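Local coordinates for clan CA, family C40, NlpC/P60 superfamily cysteine peptidase (Trichomonas vaginalis, PDB 6BIO), which probably acts as a cysteine peptidase, one of the laterally acquired NlpC/P60 peptidoglycan hydrolases that the parasite directs at bacteria, at residues T179-G184 / M197-D202. Numbering follows the deposited sequence.
Sequences TYDCSG and MHRTAD
D181 and R199 meet tip to tip in a salt bridge, and the carboxylate and guanidinium planes stand 78° apart. OD1 of D181 lies between both terminal nitrogens of R199, 3.1 Å from NH1, in two bent bonds, whereas OD2, 3.2 Å from NH2, is met more nearly straight (158°); all three are weak. R199 gets there with CG anti to its backbone N (chi1 175°) and a bend at chi2, which brings its end over the start of helix 182-191. CA of G184 sits 3.5 Å above the centre of one guanidinium face, while OG of S183 approaches the edge in plane, 2.9 Å from NH1. D181 also serves as N-cap of that helix, OD1 accepting from G184 N at 2.8 Å, so one oxygen both caps the helix and faces the arginine; OD2 has a further partner in the backbone N of G173. In NlpC/P60 domains the helix that follows this aspartate, beginning with the cysteine, carries the nucleophile, a role consistent with C182 here, whose side chain packs on H237 of strand 237-243. S183 CB lies 4.4 Å from A201 CB, the methyl at the start of helix 201-204, and a water links S183 OG to the backbone N of A201. Y49 of strand 46-49, in the ten-stranded antiparallel sheet, adds a cation-pi contact to R199.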
ATOM      1  N   THR A 179     -11.818 -10.953  -6.385  1.00  9.44           N
ATOM      2  CA  THR A 179     -12.259 -10.427  -7.668  1.00  9.01           C
ATOM      3  C   THR A 179     -11.809  -8.980  -7.801  1.00  8.38           C
ATOM      4  O   THR A 179     -11.581  -8.288  -6.795  1.00  8.92           O
ATOM      5  CB  THR A 179     -13.780 -10.534  -7.846  1.00  9.88           C
ATOM      6  OG1 THR A 179     -14.454  -9.708  -6.882  1.00 10.89           O
ATOM      7  CG2 THR A 179     -14.255 -11.981  -7.757  1.00 10.25           C
ATOM      8  N   TYR A 180     -11.646  -8.528  -9.050  1.00  7.77           N
ATOM      9  CA  TYR A 180     -11.014  -7.248  -9.327  1.00  7.27           C
ATOM     10  C   TYR A 180     -11.574  -6.655 -10.600  1.00  7.45           C
ATOM     11  O   TYR A 180     -11.928  -7.377 -11.529  1.00  8.61           O
ATOM     12  CB  TYR A 180      -9.505  -7.413  -9.571  1.00  7.87           C
ATOM     13  CG  TYR A 180      -8.733  -7.701  -8.304  1.00  7.38           C
ATOM     14  CD1 TYR A 180      -8.304  -6.678  -7.510  1.00  7.30           C
ATOM     15  CD2 TYR A 180      -8.494  -9.006  -7.884  1.00  7.84           C
ATOM     16  CE1 TYR A 180      -7.632  -6.914  -6.350  1.00  8.17           C
ATOM     17  CE2 TYR A 180      -7.849  -9.279  -6.708  1.00  8.16           C
ATOM     18  CZ  TYR A 180      -7.415  -8.218  -5.934  1.00  8.24           C
ATOM     19  OH  TYR A 180      -6.784  -8.451  -4.730  1.00  9.06           O
ATOM     20  N   ASP A 181     -11.574  -5.311 -10.661  1.00  7.52           N
ATOM     21  CA  ASP A 181     -11.586  -4.646 -11.955  1.00  7.74           C
ATOM     22  C   ASP A 181     -10.199  -4.077 -12.218  1.00  6.97           C
ATOM     23  O   ASP A 181      -9.260  -4.274 -11.451  1.00  7.11           O
ATOM     24  CB  ASP A 181     -12.725  -3.627 -12.093  1.00  7.59           C
ATOM     25  CG  ASP A 181     -12.592  -2.409 -11.218  1.00  9.14           C
ATOM     26  OD1 ASP A 181     -11.507  -2.130 -10.721  1.00  8.23           O
ATOM     27  OD2 ASP A 181     -13.636  -1.735 -11.036  1.00 11.93           O
ATOM     28  N   CYS A 182     -10.037  -3.424 -13.369  1.00  7.46           N
ATOM     29  CA  CYS A 182      -8.682  -3.113 -13.825  1.00  7.30           C
ATOM     30  C   CYS A 182      -7.972  -2.167 -12.865  1.00  6.89           C
ATOM     31  O   CYS A 182      -6.804  -2.387 -12.508  1.00  6.55           O
ATOM     32  CB  CYS A 182      -8.712  -2.540 -15.242  1.00  8.60           C
ATOM     33  SG  CYS A 182      -9.597  -0.982 -15.524  1.00 11.00           S
ATOM     34  N   SER A 183      -8.666  -1.112 -12.453  1.00  6.71           N
ATOM     35  CA  SER A 183      -8.077  -0.102 -11.571  1.00  6.45           C
ATOM     36  C   SER A 183      -8.058  -0.555 -10.111  1.00  6.32           C
ATOM     37  O   SER A 183      -7.159  -0.174  -9.365  1.00  6.66           O
ATOM     38  CB  SER A 183      -8.871   1.205 -11.762  1.00  6.43           C
ATOM     39  OG  SER A 183     -10.239   0.856 -11.630  1.00  6.83           O
ATOM     40  N   GLY A 184      -8.978  -1.425  -9.723  1.00  6.54           N
ATOM     41  CA  GLY A 184      -8.944  -1.960  -8.364  1.00  6.59           C
ATOM     42  C   GLY A 184      -7.743  -2.842  -8.122  1.00  7.07           C
ATOM     43  O   GLY A 184      -7.161  -2.839  -7.039  1.00  6.98           O
ATOM     44  N   MET A 197      -2.642   5.032  -4.306  1.00  6.41           N
ATOM     45  CA  MET A 197      -3.097   5.631  -5.551  1.00  7.19           C
ATOM     46  C   MET A 197      -4.605   5.672  -5.482  1.00  6.64           C
ATOM     47  O   MET A 197      -5.216   4.921  -4.723  1.00  6.40           O
ATOM     48  CB  MET A 197      -2.646   4.952  -6.814  1.00  9.81           C
ATOM     49  CG  MET A 197      -3.124   3.559  -6.964  1.00  9.33           C
ATOM     50  SD  MET A 197      -2.767   2.763  -8.602  1.00  8.08           S
ATOM     51  CE  MET A 197      -1.019   2.760  -8.579  1.00  8.28           C
ATOM     52  N   HIS A 198      -5.206   6.524  -6.324  1.00  7.01           N
ATOM     53  CA  HIS A 198      -6.648   6.637  -6.393  1.00  6.64           C
ATOM     54  C   HIS A 198      -7.244   5.402  -7.046  1.00  6.66           C
ATOM     55  O   HIS A 198      -6.543   4.517  -7.548  1.00  7.52           O
ATOM     56  CB  HIS A 198      -7.035   7.931  -7.118  1.00  7.09           C
ATOM     57  CG  HIS A 198      -6.862   9.144  -6.260  1.00  7.55           C
ATOM     58  ND1 HIS A 198      -7.737   9.468  -5.244  1.00  8.83           N
ATOM     59  CD2 HIS A 198      -5.870  10.074  -6.218  1.00  8.99           C
ATOM     60  CE1 HIS A 198      -7.312  10.556  -4.634  1.00  8.37           C
ATOM     61  NE2 HIS A 198      -6.190  10.949  -5.205  1.00  8.86           N
ATOM     62  N   ARG A 199      -8.560   5.324  -6.990  1.00  6.42           N
ATOM     63  CA  ARG A 199      -9.263   4.089  -7.304  1.00  6.03           C
ATOM     64  C   ARG A 199      -9.548   3.874  -8.780  1.00  7.07           C
ATOM     65  O   ARG A 199      -9.604   2.706  -9.201  1.00  7.70           O
ATOM     66  CB  ARG A 199     -10.560   4.036  -6.498  1.00  6.66           C
ATOM     67  CG  ARG A 199     -11.492   2.871  -6.778  1.00  6.76           C
ATOM     68  CD  ARG A 199     -10.831   1.523  -6.517  1.00  6.65           C
ATOM     69  NE  ARG A 199     -11.740   0.397  -6.751  1.00  6.93           N
ATOM     70  CZ  ARG A 199     -11.979  -0.135  -7.934  1.00  7.28           C
ATOM     71  NH1 ARG A 199     -11.497   0.427  -9.026  1.00  7.41           N
ATOM     72  NH2 ARG A 199     -12.785  -1.169  -8.001  1.00  7.41           N
ATOM     73  N   THR A 200      -9.782   4.919  -9.560  1.00  7.34           N
ATOM     74  CA  THR A 200     -10.227   4.753 -10.941  1.00  7.75           C
ATOM     75  C   THR A 200      -9.092   5.102 -11.912  1.00  7.02           C
ATOM     76  O   THR A 200      -8.222   5.946 -11.629  1.00  7.23           O
ATOM     77  CB  THR A 200     -11.492   5.571 -11.210  1.00 10.51           C
ATOM     78  OG1 THR A 200     -11.232   6.949 -10.993  1.00 11.40           O
ATOM     79  CG2 THR A 200     -12.597   5.153 -10.296  1.00 12.00           C
ATOM     80  N   ALA A 201      -9.163   4.495 -13.101  1.00  7.16           N
ATOM     81  CA  ALA A 201      -8.091   4.630 -14.064  1.00  7.49           C
ATOM     82  C   ALA A 201      -7.906   6.080 -14.467  1.00  6.95           C
ATOM     83  O   ALA A 201      -6.786   6.527 -14.660  1.00  7.58           O
ATOM     84  CB  ALA A 201      -8.359   3.787 -15.311  1.00  8.67           C
ATOM     85  N   ASP A 202      -9.011   6.823 -14.641  1.00  7.50           N
ATOM     86  CA  ASP A 202      -8.881   8.200 -15.094  1.00  9.33           C
ATOM     87  C   ASP A 202      -8.242   9.132 -14.075  1.00  9.09           C
ATOM     88  O   ASP A 202      -7.805  10.222 -14.435  1.00 10.46           O
ATOM     89  CB  ASP A 202     -10.236   8.751 -15.536  1.00 11.66           C
ATOM     90  CG  ASP A 202     -11.305   8.719 -14.452  1.00 15.54           C
ATOM     91  OD1 ASP A 202     -11.140   8.100 -13.393  1.00 16.20           O
ATOM     92  OD2 ASP A 202     -12.401   9.247 -14.701  1.00 18.51           O
TER
HETATM   93  O   HOH W   1     -11.675   2.578 -13.619  1.00  5.64           O